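Local coordinates for protein putative acetyltransferase (Streptococcus mutans, PDB 4E2A) that probably works as an acyltransferase of the GNAT family, moving an acetyl or other acyl group onto an acceptor that is not identified, at residues S157-E168 with D197-L206. Numbering follows the deposited sequence.
Sequences SGLSWVWLGVWE and DTDWLLKKSL
In the central sheet of this GNAT fold, strand 161-167 pairs antiparallel with the C-terminal strand 195-205. Val162, Leu164 and Val166 form hydrogen-bonded pairs with Lys204, Leu202 and Trp200, and Leu206 N extends the ladder to Ser160 O (2.8 Å). At the other end indoles meet carboxylates. A chi1 of -175°, CG anti to the backbone N, turns the indole edge of Trp167 toward Asp197, and NE1 donates to Asp197 OD1 at 3.0 Å; the oxygen lies in the indole plane, yet the donor reaches it from above the carboxylate plane. Trp200 NE1 donates to Glu168 OE2 (3.0 Å) on its anti side, tilted out of the carboxylate plane, with carboxylate and ring 85° apart, while Glu168 CA sits over one face of the indole. Each bond restrains the rotation of its indole. Toward the C-terminal end of strand 195-205, Lys203 folds across a face of Trp161, CE 3.6 Å from the centroid of the six-membered ring in a CH-pi contact, with NZ 5.0 Å from the same centroid in a cation-pi contact. Val166 CG1 packs on Leu202 CD1 at 3.7 Å, on the sheet face covered by Tyr177 and Ala173 of helix 171-179. Strand 125-133 flanks strand 161-167, strand 183-192 flanks the C-terminal strand, and Val192 and Gly193 of the second subunit pack on Asp197 and Trp167.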
loop_
_atom_site.group_PDB
_atom_site.type_symbol
_atom_site.label_atom_id
_atom_site.label_comp_id
_atom_site.label_asym_id
_atom_site.label_seq_id
_atom_site.Cartn_x
_atom_site.Cartn_y
_atom_site.Cartn_z
ATOM N N SER B 157 23.173 14.953 6.019
ATOM C CA SER B 157 23.214 13.516 6.281
ATOM C C SER B 157 24.359 12.839 5.535
ATOM O O SER B 157 24.807 11.752 5.904
ATOM C CB SER B 157 21.909 12.860 5.858
ATOM O OG SER B 157 21.807 12.795 4.442
ATOM N N GLY B 158 24.806 13.479 4.463
ATOM C CA GLY B 158 25.867 12.934 3.644
ATOM C C GLY B 158 25.398 11.828 2.722
ATOM O O GLY B 158 26.209 11.204 2.053
ATOM N N LEU B 159 24.090 11.574 2.686
ATOM C CA LEU B 159 23.538 10.584 1.765
ATOM C C LEU B 159 23.491 11.161 0.342
ATOM O O LEU B 159 23.807 12.332 0.134
ATOM C CB LEU B 159 22.164 10.101 2.247
ATOM C CG LEU B 159 22.228 9.434 3.624
ATOM C CD1 LEU B 159 20.851 9.265 4.242
ATOM C CD2 LEU B 159 22.954 8.093 3.523
ATOM N N SER B 160 23.128 10.332 -0.635
ATOM C CA SER B 160 23.182 10.740 -2.034
ATOM C C SER B 160 21.872 11.318 -2.568
ATOM O O SER B 160 21.898 12.152 -3.460
ATOM C CB SER B 160 23.656 9.590 -2.924
ATOM O OG SER B 160 24.993 9.243 -2.604
ATOM N N TRP B 161 20.742 10.888 -2.002
ATOM C CA TRP B 161 19.425 11.280 -2.511
ATOM C C TRP B 161 18.429 11.586 -1.378
ATOM O O TRP B 161 18.475 10.989 -0.300
ATOM C CB TRP B 161 18.844 10.196 -3.448
ATOM C CG TRP B 161 19.757 9.804 -4.555
ATOM C CD1 TRP B 161 20.605 8.739 -4.578
ATOM C CD2 TRP B 161 19.936 10.484 -5.809
ATOM N NE1 TRP B 161 21.301 8.708 -5.770
ATOM C CE2 TRP B 161 20.909 9.767 -6.536
ATOM C CE3 TRP B 161 19.367 11.629 -6.376
ATOM C CZ2 TRP B 161 21.327 10.162 -7.810
ATOM C CZ3 TRP B 161 19.791 12.016 -7.648
ATOM C CH2 TRP B 161 20.754 11.281 -8.344
ATOM N N VAL B 162 17.558 12.549 -1.633
ATOM C CA VAL B 162 16.370 12.748 -0.814
ATOM C C VAL B 162 15.192 12.517 -1.752
ATOM O O VAL B 162 15.213 12.943 -2.911
ATOM C CB VAL B 162 16.349 14.162 -0.176
ATOM C CG1 VAL B 162 16.404 15.236 -1.242
ATOM C CG2 VAL B 162 15.111 14.358 0.717
ATOM N N TRP B 163 14.194 11.781 -1.277
ATOM C CA TRP B 163 13.039 11.450 -2.088
ATOM C C TRP B 163 11.712 11.562 -1.332
ATOM O O TRP B 163 11.665 11.574 -0.101
ATOM C CB TRP B 163 13.188 10.040 -2.682
ATOM C CG TRP B 163 13.083 8.943 -1.677
ATOM C CD1 TRP B 163 14.067 8.496 -0.852
ATOM C CD2 TRP B 163 11.922 8.150 -1.388
ATOM N NE1 TRP B 163 13.601 7.462 -0.086
ATOM C CE2 TRP B 163 12.297 7.234 -0.384
ATOM C CE3 TRP B 163 10.619 8.122 -1.884
ATOM C CZ2 TRP B 163 11.394 6.295 0.142
ATOM C CZ3 TRP B 163 9.725 7.193 -1.358
ATOM C CH2 TRP B 163 10.117 6.300 -0.352
ATOM N N LEU B 164 10.627 11.637 -2.093
ATOM C CA LEU B 164 9.299 11.637 -1.515
ATOM C C LEU B 164 8.310 11.106 -2.552
ATOM O O LEU B 164 8.633 11.002 -3.730
ATOM C CB LEU B 164 8.924 13.046 -1.039
ATOM C CG LEU B 164 9.120 14.203 -2.026
ATOM C CD1 LEU B 164 7.956 14.224 -2.976
ATOM C CD2 LEU B 164 9.197 15.530 -1.273
ATOM N N GLY B 165 7.119 10.736 -2.099
ATOM C CA GLY B 165 6.083 10.261 -2.991
ATOM C C GLY B 165 5.024 11.317 -3.190
ATOM O O GLY B 165 4.710 12.059 -2.269
ATOM N N VAL B 166 4.474 11.391 -4.398
ATOM C CA VAL B 166 3.394 12.325 -4.682
ATOM C C VAL B 166 2.354 11.646 -5.574
ATOM O O VAL B 166 2.695 10.865 -6.461
ATOM C CB VAL B 166 3.910 13.620 -5.369
ATOM C CG1 VAL B 166 4.521 13.294 -6.731
ATOM C CG2 VAL B 166 2.784 14.642 -5.517
ATOM N N TRP B 167 1.086 11.950 -5.320
ATOM C CA TRP B 167 -0.027 11.386 -6.073
ATOM C C TRP B 167 0.008 11.863 -7.526
ATOM O O TRP B 167 0.100 13.063 -7.787
ATOM C CB TRP B 167 -1.343 11.812 -5.419
ATOM C CG TRP B 167 -2.563 11.202 -6.041
ATOM C CD1 TRP B 167 -2.626 10.040 -6.764
ATOM C CD2 TRP B 167 -3.895 11.729 -6.011
ATOM N NE1 TRP B 167 -3.916 9.807 -7.169
ATOM C CE2 TRP B 167 -4.718 10.841 -6.729
ATOM C CE3 TRP B 167 -4.479 12.879 -5.453
ATOM C CZ2 TRP B 167 -6.081 11.047 -6.899
ATOM C CZ3 TRP B 167 -5.830 13.086 -5.613
ATOM C CH2 TRP B 167 -6.621 12.174 -6.331
ATOM N N GLU B 168 -0.075 10.922 -8.467
ATOM C CA GLU B 168 -0.103 11.265 -9.884
ATOM C C GLU B 168 -1.027 12.441 -10.217
ATOM O O GLU B 168 -0.761 13.178 -11.155
ATOM C CB GLU B 168 -0.504 10.052 -10.723
ATOM C CG GLU B 168 -0.352 10.284 -12.216
ATOM C CD GLU B 168 -0.483 9.005 -13.031
ATOM O OE1 GLU B 168 -1.603 8.435 -13.079
ATOM O OE2 GLU B 168 0.536 8.575 -13.620
ATOM N N ASP B 197 -4.914 3.537 -8.945
ATOM C CA ASP B 197 -4.178 4.788 -8.825
ATOM C C ASP B 197 -2.666 4.621 -8.857
ATOM O O ASP B 197 -2.145 3.504 -8.752
ATOM C CB ASP B 197 -4.595 5.557 -7.572
ATOM C CG ASP B 197 -5.720 6.531 -7.844
ATOM O OD1 ASP B 197 -5.448 7.583 -8.471
ATOM O OD2 ASP B 197 -6.871 6.244 -7.441
ATOM N N THR B 198 -1.969 5.744 -9.007
ATOM C CA THR B 198 -0.527 5.709 -9.095
ATOM C C THR B 198 0.119 6.781 -8.237
ATOM O O THR B 198 -0.372 7.905 -8.153
ATOM C CB THR B 198 -0.047 5.896 -10.544
ATOM O OG1 THR B 198 -0.641 4.894 -11.388
ATOM C CG2 THR B 198 1.476 5.821 -10.608
ATOM N N ASP B 199 1.221 6.415 -7.592
ATOM C CA ASP B 199 2.082 7.397 -6.945
ATOM C C ASP B 199 3.384 7.493 -7.701
ATOM O O ASP B 199 3.969 6.471 -8.100
ATOM C CB ASP B 199 2.373 7.004 -5.496
ATOM C CG ASP B 199 1.251 7.385 -4.548
ATOM O OD1 ASP B 199 0.636 8.457 -4.746
ATOM O OD2 ASP B 199 0.990 6.611 -3.599
ATOM N N TRP B 200 3.836 8.724 -7.913
ATOM C CA TRP B 200 5.161 8.958 -8.471
ATOM C C TRP B 200 6.156 9.142 -7.340
ATOM O O TRP B 200 5.849 9.783 -6.335
ATOM C CB TRP B 200 5.194 10.226 -9.325
ATOM C CG TRP B 200 4.348 10.213 -10.554
ATOM C CD1 TRP B 200 3.622 9.169 -11.055
ATOM C CD2 TRP B 200 4.142 11.315 -11.449
ATOM N NE1 TRP B 200 2.972 9.558 -12.207
ATOM C CE2 TRP B 200 3.277 10.861 -12.468
ATOM C CE3 TRP B 200 4.610 12.631 -11.484
ATOM C CZ2 TRP B 200 2.873 11.694 -13.515
ATOM C CZ3 TRP B 200 4.204 13.451 -12.522
ATOM C CH2 TRP B 200 3.343 12.979 -13.521
ATOM N N LEU B 201 7.357 8.602 -7.523
ATOM C CA LEU B 201 8.452 8.833 -6.591
ATOM C C LEU B 201 9.395 9.854 -7.207
ATOM O O LEU B 201 9.745 9.743 -8.374
ATOM C CB LEU B 201 9.190 7.528 -6.274
ATOM C CG LEU B 201 8.348 6.436 -5.592
ATOM C CD1 LEU B 201 7.525 6.996 -4.447
ATOM C CD2 LEU B 201 7.449 5.729 -6.581
ATOM N N LEU B 202 9.780 10.866 -6.432
ATOM C CA LEU B 202 10.630 11.927 -6.949
ATOM C C LEU B 202 11.873 11.989 -6.087
ATOM O O LEU B 202 11.780 11.886 -4.859
ATOM C CB LEU B 202 9.918 13.285 -6.903
ATOM C CG LEU B 202 8.428 13.362 -7.241
ATOM C CD1 LEU B 202 7.929 14.808 -7.059
ATOM C CD2 LEU B 202 8.175 12.878 -8.664
ATOM N N LYS B 203 13.029 12.154 -6.732
ATOM C CA LYS B 203 14.279 12.306 -6.015
ATOM C C LYS B 203 15.021 13.578 -6.383
ATOM O O LYS B 203 14.882 14.112 -7.484
ATOM C CB LYS B 203 15.189 11.098 -6.249
ATOM C CG LYS B 203 15.549 10.823 -7.708
ATOM C CD LYS B 203 16.423 9.562 -7.776
ATOM C CE LYS B 203 17.436 9.645 -8.893
ATOM N NZ LYS B 203 16.816 9.182 -10.152
ATOM N N LYS B 204 15.835 14.025 -5.436
ATOM C CA LYS B 204 16.705 15.171 -5.597
ATOM C C LYS B 204 18.129 14.781 -5.225
ATOM O O LYS B 204 18.399 14.293 -4.122
ATOM C CB LYS B 204 16.253 16.332 -4.708
ATOM C CG LYS B 204 17.198 17.541 -4.747
ATOM C CD LYS B 204 16.859 18.570 -3.656
ATOM C CE LYS B 204 17.411 19.968 -3.981
ATOM N NZ LYS B 204 18.548 20.324 -3.121
ATOM N N SER B 205 19.047 15.033 -6.144
ATOM C CA SER B 205 20.465 14.810 -5.899
ATOM C C SER B 205 20.985 15.622 -4.720
ATOM O O SER B 205 20.820 16.842 -4.670
ATOM C CB SER B 205 21.290 15.187 -7.137
ATOM O OG SER B 205 22.656 14.897 -6.885
ATOM N N LEU B 206 21.641 14.947 -3.787
ATOM C CA LEU B 206 22.316 15.650 -2.695
ATOM C C LEU B 206 23.802 15.869 -3.044
ATOM O O LEU B 206 24.518 16.567 -2.327
ATOM C CB LEU B 206 22.175 14.873 -1.380
ATOM C CG LEU B 206 20.738 14.642 -0.898
ATOM C CD1 LEU B 206 20.711 13.774 0.360
ATOM C CD2 LEU B 206 20.092 15.992 -0.621
HETATM O O HOH W 1 23.695 12.675 -5.791
#